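Local coordinates for protein VirX1 (Cyanophage Syn10, PDB 6QGM) that iodinates diverse substrates as a viral halogenase of the tryptophan halogenase family, a group of flavin-dependent enzymes, at the interface of chains A and B. Numbering follows the deposited sequence. Chains: chain A/B, VirX1.

The interface of chains A and B. Residues chain A 55, 58-59, 161; chain B 476, 479, 482-483.
B:Val482 projects its two methyl groups onto A:Lys55, A:His58, A:Leu59 and A:Trp161, and with 75 Å² hidden by the partner it gives up more surface than any other residue of this patch. Its branches divide the work. CG1, turned roughly opposite the backbone N (chi1 151°), lies 3.8 Å from A:Lys55 CG in the aliphatic stem and also meets CH2 at the benzo rim of A:Trp161. CG2 faces the helix backbone instead, 3.7 Å from the carbonyl carbon C of A:His58 and equally close to the amide N of A:Leu59. The valine carbonyl takes part too, its O standing 3.6 Å from A:Trp161 CZ2, a van der Waals approach to the indole rim.

Further along, the methylenes of A:Lys55 continue the apolar surface: CE reaches B:Leu479 CD1 at 3.9 Å. The CG of A:Lys55 is anti to the backbone N (chi1 -167°), which sends the stem across B:Val482 at roughly a right angle before bends at chi3 and chi4 turn the amine end. A:Leu59 inserts CD2 between B:Val482 and B:Tyr476, lying 3.9 Å from the phenol OH and near the ring carbon CE2.

Contacts within each chain probably help to hold both surfaces. The imidazole of A:His58 and the indole of A:Trp161 overlap at their rims, with A:Trp161 CZ2 3.4 Å above the histidine plane, and this probably steadies the tryptophan edge. In chain B, B:Leu479 CB sits over the centre of the B:Tyr476 ring, 3.8 Å above its plane, backing the phenol that meets A:Leu59.

The structure alone does not show whether this contact of the deposited three-copy assembly persists in solution, and the whole interface is not an exact two-fold. Different segments of two identical chains meet here in a largely apolar helix-to-helix contact: helix 52-59 and the short helix 159-162 of chain A against helix 477-484 of chain B, with B:Tyr476 immediately preceding that helix.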
# COMPACT_ATOMS: atom_id res chain seq x y z
N LYS A 55 18.74 22.96 -4.42
CA LYS A 55 18.77 22.72 -2.95
C LYS A 55 20.22 22.69 -2.47
O LYS A 55 20.52 23.33 -1.44
CB LYS A 55 18.09 21.41 -2.56
CG LYS A 55 17.82 21.28 -1.07
CD LYS A 55 17.62 19.85 -0.62
CE LYS A 55 16.60 19.66 0.47
NZ LYS A 55 15.80 18.43 0.23
N HIS A 58 21.77 26.16 -2.70
CA HIS A 58 21.16 27.03 -1.66
C HIS A 58 21.74 26.66 -0.29
O HIS A 58 22.04 27.59 0.48
CB HIS A 58 19.64 26.96 -1.77
CG HIS A 58 19.05 27.94 -2.74
ND1 HIS A 58 18.75 29.24 -2.38
CD2 HIS A 58 18.71 27.83 -4.04
CE1 HIS A 58 18.26 29.88 -3.42
NE2 HIS A 58 18.21 29.04 -4.44
N LEU A 59 21.95 25.36 -0.02
CA LEU A 59 22.54 24.86 1.25
C LEU A 59 23.98 25.37 1.39
O LEU A 59 24.42 25.56 2.55
CB LEU A 59 22.50 23.32 1.27
CG LEU A 59 21.16 22.68 1.62
CD1 LEU A 59 21.14 21.21 1.22
CD2 LEU A 59 20.87 22.80 3.09
N TRP A 161 14.37 28.21 -8.59
CA TRP A 161 14.09 26.78 -8.27
C TRP A 161 13.63 25.98 -9.49
O TRP A 161 13.84 24.76 -9.46
CB TRP A 161 13.08 26.71 -7.12
CG TRP A 161 13.70 27.17 -5.84
CD1 TRP A 161 13.70 28.43 -5.32
CD2 TRP A 161 14.50 26.37 -4.96
NE1 TRP A 161 14.41 28.46 -4.15
CE2 TRP A 161 14.90 27.21 -3.90
CE3 TRP A 161 14.89 25.02 -4.95
CZ2 TRP A 161 15.69 26.74 -2.86
CZ3 TRP A 161 15.66 24.56 -3.91
CH2 TRP A 161 16.05 25.41 -2.88
N TYR B 476 19.34 19.72 11.15
CA TYR B 476 20.05 21.03 11.15
C TYR B 476 19.16 22.12 10.53
O TYR B 476 18.35 21.84 9.61
CB TYR B 476 21.39 20.93 10.43
CG TYR B 476 21.37 20.53 8.98
CD1 TYR B 476 21.00 19.26 8.58
CD2 TYR B 476 21.81 21.41 8.00
CE1 TYR B 476 21.02 18.88 7.25
CE2 TYR B 476 21.85 21.05 6.66
CZ TYR B 476 21.43 19.79 6.28
OH TYR B 476 21.43 19.47 4.96
N LEU B 479 18.76 23.47 6.72
CA LEU B 479 17.89 22.61 5.88
C LEU B 479 16.49 23.21 5.79
O LEU B 479 15.94 23.31 4.67
CB LEU B 479 17.85 21.22 6.53
CG LEU B 479 17.06 20.15 5.78
CD1 LEU B 479 17.39 20.17 4.29
CD2 LEU B 479 17.35 18.80 6.41
N VAL B 482 16.36 26.60 3.78
CA VAL B 482 16.45 26.40 2.30
C VAL B 482 15.07 26.04 1.74
O VAL B 482 14.78 26.44 0.61
CB VAL B 482 17.54 25.35 1.98
CG1 VAL B 482 17.26 24.58 0.70
CG2 VAL B 482 18.92 26.01 1.93
N LEU B 483 14.23 25.35 2.51
CA LEU B 483 12.84 24.97 2.09
C LEU B 483 11.90 26.19 2.15
O LEU B 483 10.96 26.22 1.34
CB LEU B 483 12.37 23.79 2.95
CG LEU B 483 13.19 22.51 2.78
CD1 LEU B 483 12.99 21.57 3.97
CD2 LEU B 483 12.87 21.83 1.46